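Local coordinates for putative streptothricin acetyltransferase (Bacillus anthracis, PDB 3PP9) that probably transfers the acetyl group of acetyl-coenzyme A, which it binds, to the antibiotic streptothricin, as a member of the GNAT acetyltransferase family, at the interface of chains A and B. Residues are numbered along the deposited sequence; one frame, centred on the assembly and turned at random. Chains: chain A/B, Putative streptothricin acetyltransferase.

Contact 1: the interface of chains A and B. Residues chain A 97-99, 135; chain B 169-170.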
# COMPACT_ATOMS: atom_id res chain seq x y z
N TRP A 97 4.46 -7.94 2.31
CA TRP A 97 4.09 -8.98 1.34
C TRP A 97 5.10 -9.18 0.20
O TRP A 97 5.18 -10.26 -0.37
CB TRP A 97 2.72 -8.70 0.72
CG TRP A 97 2.66 -7.44 -0.10
CD1 TRP A 97 2.31 -6.20 0.33
CD2 TRP A 97 2.95 -7.31 -1.50
NE1 TRP A 97 2.37 -5.29 -0.70
CE2 TRP A 97 2.76 -5.95 -1.84
CE3 TRP A 97 3.36 -8.20 -2.49
CZ2 TRP A 97 2.96 -5.47 -3.13
CZ3 TRP A 97 3.56 -7.72 -3.77
CH2 TRP A 97 3.37 -6.37 -4.08
N ASN A 98 5.85 -8.13 -0.15
CA ASN A 98 6.84 -8.22 -1.24
C ASN A 98 8.22 -8.62 -0.73
O ASN A 98 9.20 -8.47 -1.44
CB ASN A 98 6.94 -6.91 -2.00
CG ASN A 98 7.61 -5.83 -1.20
OD1 ASN A 98 7.65 -5.89 0.03
ND2 ASN A 98 8.14 -4.81 -1.89
N ASN A 99 8.27 -9.11 0.50
CA ASN A 99 9.50 -9.55 1.14
C ASN A 99 10.39 -8.49 1.71
O ASN A 99 11.30 -8.82 2.45
CB ASN A 99 10.28 -10.54 0.26
CG ASN A 99 9.55 -11.86 0.08
OD1 ASN A 99 9.61 -12.46 -0.99
ND2 ASN A 99 8.83 -12.29 1.11
N PRO A 135 15.25 -8.68 0.86
CA PRO A 135 16.10 -8.02 -0.12
C PRO A 135 16.22 -6.51 -0.08
O PRO A 135 16.95 -5.93 -0.89
CB PRO A 135 15.49 -8.49 -1.45
CG PRO A 135 14.04 -8.59 -1.15
CD PRO A 135 13.97 -9.12 0.27
N GLY B 169 10.72 -6.68 -5.10
CA GLY B 169 10.99 -7.48 -3.90
C GLY B 169 10.73 -8.95 -4.17
O GLY B 169 11.33 -9.82 -3.54
N LEU B 170 9.81 -9.23 -5.08
CA LEU B 170 9.52 -10.62 -5.45
C LEU B 170 10.48 -11.03 -6.57
O LEU B 170 11.18 -12.04 -6.46
CB LEU B 170 8.07 -10.78 -5.89
CG LEU B 170 6.99 -10.42 -4.86
CD1 LEU B 170 5.61 -10.64 -5.45
CD2 LEU B 170 7.13 -11.23 -3.58

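Contact 2: the interface of chains A and B. Residues chain A 162-166; chain B 138, 160-161, 180, 182.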
# COMPACT_ATOMS: atom_id res chain seq x y z
N PHE A 162 4.27 6.86 -5.90
CA PHE A 162 3.55 7.91 -5.19
C PHE A 162 2.06 7.74 -5.44
O PHE A 162 1.66 7.00 -6.34
CB PHE A 162 4.08 9.33 -5.51
CG PHE A 162 4.17 9.68 -6.97
CD1 PHE A 162 3.05 10.07 -7.68
CD2 PHE A 162 5.42 9.75 -7.58
CE1 PHE A 162 3.17 10.45 -9.02
CE2 PHE A 162 5.54 10.13 -8.91
CZ PHE A 162 4.42 10.47 -9.63
N ASP A 163 1.25 8.40 -4.63
CA ASP A 163 -0.19 8.28 -4.77
C ASP A 163 -0.86 9.59 -4.35
O ASP A 163 -0.73 10.02 -3.20
CB ASP A 163 -0.68 7.09 -3.96
CG ASP A 163 -2.09 6.72 -4.27
OD1 ASP A 163 -2.95 7.62 -4.25
OD2 ASP A 163 -2.34 5.50 -4.48
N PHE A 164 -1.59 10.16 -5.29
CA PHE A 164 -2.29 11.43 -5.11
C PHE A 164 -3.69 11.34 -4.52
O PHE A 164 -4.24 12.38 -4.13
CB PHE A 164 -2.50 12.15 -6.46
CG PHE A 164 -1.24 12.46 -7.20
CD1 PHE A 164 -0.31 13.34 -6.67
CD2 PHE A 164 -1.05 11.99 -8.49
CE1 PHE A 164 0.85 13.66 -7.38
CE2 PHE A 164 0.10 12.32 -9.21
CZ PHE A 164 1.05 13.17 -8.63
N LEU A 165 -4.27 10.15 -4.45
CA LEU A 165 -5.63 10.03 -3.97
C LEU A 165 -5.84 9.24 -2.70
O LEU A 165 -6.89 9.39 -2.07
CB LEU A 165 -6.50 9.40 -5.08
CG LEU A 165 -6.61 10.20 -6.39
CD1 LEU A 165 -7.49 9.49 -7.41
CD2 LEU A 165 -7.16 11.59 -6.14
N VAL A 166 -4.86 8.46 -2.28
CA VAL A 166 -5.08 7.61 -1.09
C VAL A 166 -5.49 8.45 0.14
O VAL A 166 -6.43 8.10 0.88
CB VAL A 166 -3.92 6.66 -0.84
CG1 VAL A 166 -2.64 7.39 -0.40
CG2 VAL A 166 -4.36 5.57 0.19
N MSE B 138 -11.37 1.40 -3.76
CA MSE B 138 -10.06 1.42 -4.42
C MSE B 138 -9.52 0.03 -4.55
O MSE B 138 -10.03 -0.91 -3.94
CB MSE B 138 -9.07 2.24 -3.61
CG MSE B 138 -8.88 1.67 -2.23
SE MSE B 138 -7.64 2.63 -1.11
CE MSE B 138 -5.98 2.17 -1.77
N GLY B 160 -4.90 6.87 -9.36
CA GLY B 160 -4.44 7.81 -8.35
C GLY B 160 -2.96 7.69 -8.02
O GLY B 160 -2.39 8.59 -7.44
N GLY B 161 -2.35 6.57 -8.39
CA GLY B 161 -0.94 6.39 -8.09
C GLY B 161 -0.37 5.15 -8.75
O GLY B 161 -1.10 4.39 -9.36
N TYR B 180 -2.72 2.01 -8.81
CA TYR B 180 -3.77 2.18 -7.79
C TYR B 180 -4.97 2.96 -8.37
O TYR B 180 -4.80 4.08 -8.85
CB TYR B 180 -3.16 2.82 -6.55
CG TYR B 180 -2.00 1.97 -6.07
CD1 TYR B 180 -2.19 0.89 -5.25
CD2 TYR B 180 -0.71 2.25 -6.51
CE1 TYR B 180 -1.10 0.10 -4.84
CE2 TYR B 180 0.36 1.48 -6.10
CZ TYR B 180 0.16 0.42 -5.29
OH TYR B 180 1.27 -0.32 -4.91
N TYR B 182 -9.06 4.34 -8.06
CA TYR B 182 -9.99 4.91 -7.11
C TYR B 182 -11.31 5.34 -7.71
O TYR B 182 -11.35 5.90 -8.79
CB TYR B 182 -9.35 6.20 -6.53
CG TYR B 182 -8.09 5.91 -5.75
CD1 TYR B 182 -8.13 5.70 -4.38
CD2 TYR B 182 -6.87 5.77 -6.39
CE1 TYR B 182 -6.97 5.37 -3.67
CE2 TYR B 182 -5.72 5.44 -5.68
CZ TYR B 182 -5.77 5.28 -4.32
OH TYR B 182 -4.62 4.91 -3.65

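Contact 3: the interface of chains A and B. Residues chain A 100, 158-160, 180, 182; chain B 163-166, 168.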
# COMPACT_ATOMS: atom_id res chain seq x y z
N TYR A 100 10.14 -7.21 1.45
CA TYR A 100 10.98 -6.17 2.02
C TYR A 100 10.64 -5.91 3.47
O TYR A 100 9.53 -6.17 3.94
CB TYR A 100 10.76 -4.83 1.28
CG TYR A 100 11.61 -4.58 0.05
CD1 TYR A 100 11.76 -5.55 -0.93
CD2 TYR A 100 12.21 -3.34 -0.16
CE1 TYR A 100 12.54 -5.32 -2.04
CE2 TYR A 100 12.99 -3.11 -1.30
CZ TYR A 100 13.14 -4.11 -2.23
OH TYR A 100 13.89 -3.95 -3.38
N VAL A 158 15.49 5.55 -2.52
CA VAL A 158 15.05 6.20 -3.74
C VAL A 158 13.53 6.11 -3.83
O VAL A 158 12.92 5.21 -3.25
CB VAL A 158 15.68 5.58 -4.99
CG1 VAL A 158 17.19 5.71 -4.92
CG2 VAL A 158 15.27 4.15 -5.12
N ILE A 159 12.91 7.08 -4.49
CA ILE A 159 11.46 7.07 -4.65
C ILE A 159 11.07 6.06 -5.73
O ILE A 159 11.55 6.13 -6.86
CB ILE A 159 10.93 8.43 -5.05
CG1 ILE A 159 11.25 9.46 -3.96
CG2 ILE A 159 9.43 8.35 -5.25
CD1 ILE A 159 10.83 10.87 -4.31
N GLY A 160 10.18 5.14 -5.36
CA GLY A 160 9.69 4.13 -6.28
C GLY A 160 8.25 4.34 -6.72
O GLY A 160 7.82 3.76 -7.71
N TYR A 180 6.51 6.61 -1.75
CA TYR A 180 7.06 5.29 -1.36
C TYR A 180 8.57 5.23 -1.67
O TYR A 180 8.99 5.43 -2.81
CB TYR A 180 6.24 4.19 -2.05
CG TYR A 180 4.79 4.36 -1.69
CD1 TYR A 180 4.27 3.83 -0.53
CD2 TYR A 180 3.95 5.10 -2.51
CE1 TYR A 180 2.91 4.02 -0.21
CE2 TYR A 180 2.61 5.29 -2.19
CZ TYR A 180 2.11 4.76 -1.05
OH TYR A 180 0.78 4.96 -0.78
N TYR A 182 12.40 3.26 -1.25
CA TYR A 182 13.00 1.94 -1.29
C TYR A 182 14.51 1.94 -1.21
O TYR A 182 15.16 2.77 -1.84
CB TYR A 182 12.64 1.28 -2.64
CG TYR A 182 11.16 1.06 -2.79
CD1 TYR A 182 10.57 -0.14 -2.44
CD2 TYR A 182 10.32 2.08 -3.23
CE1 TYR A 182 9.19 -0.32 -2.52
CE2 TYR A 182 8.94 1.90 -3.31
CZ TYR A 182 8.40 0.68 -2.99
OH TYR A 182 7.02 0.55 -3.04
N ASP B 163 3.52 2.45 -8.67
CA ASP B 163 4.77 2.14 -8.00
C ASP B 163 5.60 1.20 -8.87
O ASP B 163 5.18 0.08 -9.19
CB ASP B 163 4.47 1.55 -6.63
CG ASP B 163 5.69 1.46 -5.76
OD1 ASP B 163 6.71 0.94 -6.24
OD2 ASP B 163 5.59 1.90 -4.58
N PHE B 164 6.79 1.67 -9.21
CA PHE B 164 7.73 0.95 -10.07
C PHE B 164 8.67 -0.02 -9.36
O PHE B 164 9.33 -0.82 -10.03
CB PHE B 164 8.69 1.92 -10.79
CG PHE B 164 8.01 2.93 -11.66
CD1 PHE B 164 7.29 2.52 -12.77
CD2 PHE B 164 8.21 4.28 -11.45
CE1 PHE B 164 6.68 3.46 -13.61
CE2 PHE B 164 7.62 5.23 -12.30
CZ PHE B 164 6.85 4.80 -13.38
N LEU B 165 8.75 0.03 -8.03
CA LEU B 165 9.68 -0.81 -7.32
C LEU B 165 9.09 -1.84 -6.38
O LEU B 165 9.79 -2.79 -6.02
CB LEU B 165 10.66 0.07 -6.53
CG LEU B 165 11.54 1.02 -7.36
CD1 LEU B 165 12.48 1.85 -6.48
CD2 LEU B 165 12.37 0.26 -8.38
N VAL B 166 7.83 -1.69 -6.01
CA VAL B 166 7.27 -2.63 -5.02
C VAL B 166 7.40 -4.10 -5.47
O VAL B 166 7.80 -4.99 -4.69
CB VAL B 166 5.87 -2.24 -4.58
CG1 VAL B 166 4.84 -2.40 -5.71
CG2 VAL B 166 5.47 -3.03 -3.30
N LYS B 168 9.71 -5.47 -7.32
CA LYS B 168 11.10 -5.88 -7.36
C LYS B 168 11.46 -6.80 -6.20
O LYS B 168 12.39 -7.59 -6.29
CB LYS B 168 12.01 -4.66 -7.24
CG LYS B 168 11.93 -3.68 -8.40
CD LYS B 168 12.53 -4.30 -9.65
CE LYS B 168 12.52 -3.32 -10.81
NZ LYS B 168 13.20 -3.92 -11.98

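Contact 1: the interface of chains A and B
Apolar contacts centre on B:Leu170, which hides 57 Å² against chain A, where it meets the A:Trp97 to A:Asn99 loop of the GNAT fold. Its two methyl groups do different work. CD1 meets the benzo corner of the indole, 3.9 Å from A:Trp97 CZ3, while CD2 turns toward the backbone and lies 3.8 Å from A:Asn98 CA. This division follows from the extended leucine: CG is anti to the carbonyl carbon (chi1 -60°) and CD1 continues the chain away from CA. The leucine and indole side chains cross at about a right angle, and CD1 comes to the benzo rim near the ring plane rather than over a face. Within chain A, A:Asn98 CB sits 3.8 Å above the indole plane toward its rim and may help to hold the ring.

Polar groups approach across the boundary without hydrogen bonding. The A:Asn98 carbonyl oxygen O lies 3.2 Å from the carbonyl carbon C of B:Gly169, at the end of the 3-10 helix 166-169, and its distance to B:Leu170 N is 3.8 Å. Shape therefore appears to govern this patch, which hides 152 Å² in total; whether the same dimer forms in solution cannot be judged from the crystal alone.

Mixed polar and apolar packing completes the patch. A:Pro135 adds a small contact, its CG 3.8 Å from B:Gly169 O, and A:Asn99 a fuller one, its amide oxygen OD1 likewise 3.8 Å from B:Leu170 CD2.

Contact 2: the interface of chains A and B
A:Asp163 and B:Tyr182 reach toward each other tip to tip across the chain boundary, carboxylate and phenol ring standing 88° apart. The tyrosine hydroxyl OH donates to A:Asp163 OD2 over 2.5 Å, arriving on the syn side but 29° out of the carboxylate plane. CG of the aspartate is anti to its backbone N (chi1 -168°), which carries the carboxylate toward chain B.

The other carboxylate oxygen is bonded within its own chain. A:Asp163 OD1 accepts A:Leu165 N at 2.9 Å, nearly along the C-O direction, and also A:Val166 N, from above the plane. The aspartate acts in the manner of an N-terminal cap for the 3-10 helix 166-169, and these bonds should hold its rotation fixed while OD2 serves the tyrosine. The backbone N-H groups and the phenol may together favour a charged carboxylate.

Around this bond the neighbours pack from different directions. B:Tyr180 brings its CB, not its ring tip, to 3.5 Å from A:Asp163 OD2. A:Val166 runs obliquely to B:Tyr182, placing CB 3.4 Å from the phenolic OH.

Backbone pairing sets the strands in register. The two 158-163 strands form an antiparallel bridge between A:Asp163 and B:Gly161, whose CA atoms lie 3.9 Å apart, a close approach that the lack of a side chain at B:Gly161 probably permits. Just beyond it, the amide nitrogen N of A:Phe164 donates to B:Gly160 O at 2.8 Å.

Contact 3: the interface of chains A and B
Strands 158-163 and 178-184 of chain A receive the end of strand 158-163 of chain B, the loop that follows it and the 3-10 helix 166-169. All belong to the C-terminal part of the GNAT acetyltransferase fold, and the patch is two-fold related to its equivalent with the chains exchanged.

B:Leu165 is the main apolar element, hiding 75 Å². Its CB lies over the centre of the A:Tyr182 ring, 3.8 Å from the centroid, a CH-pi contact on one face. The two side chains slide past each other in opposite directions, so the leucine branch points back toward the base of the tyrosine: CD1 comes as near as 3.9 Å to A:Tyr182 CB.

Beyond the ring the same methyl is received by strand 158-163. B:Leu165 CD1 is 3.6 Å from A:Gly160 CA, where no side chain intervenes, and 3.9 Å from A:Val158 CG2. The valine crosses the leucine at about a right angle, presenting the methyl that sits between its backbone N and carbonyl carbon.

On the phenol's far side from the strand pairing, A:Tyr182 CE1 packs 3.9 Å from B:Val166 CA at the helix start. A:Tyr100 of the same chain sets CE2 at the edge of the A:Tyr182 ring, in its plane, and may help to position it. Two hydrogen bonds cross here: A:Tyr182 OH donates to the carboxylate oxygen B:Asp163 OD2 at 2.5 Å, and B:Phe164 N to A:Gly160 O at 2.8 Å.

Measured between the centres of their C-alpha atoms, contact 1 lies about 11 Å from contact 3 and 21 Å from contact 2, while contacts 2 and 3 are about 15 Å apart. Contacts 2 and 3 are largely the same arrangement with the chains exchanged, sharing strands 158-163 and 178-184 and the segment at 163-166. The 3-10 helix 166-169 of chain B joins contact 3 to contact 1, where its last residue meets the 97-99 loop; A:Tyr100, the next residue of the same loop, belongs to contact 3. This continuity and two-fold symmetry are compatible with a dimer, although the deposited assembly alone does not prove one.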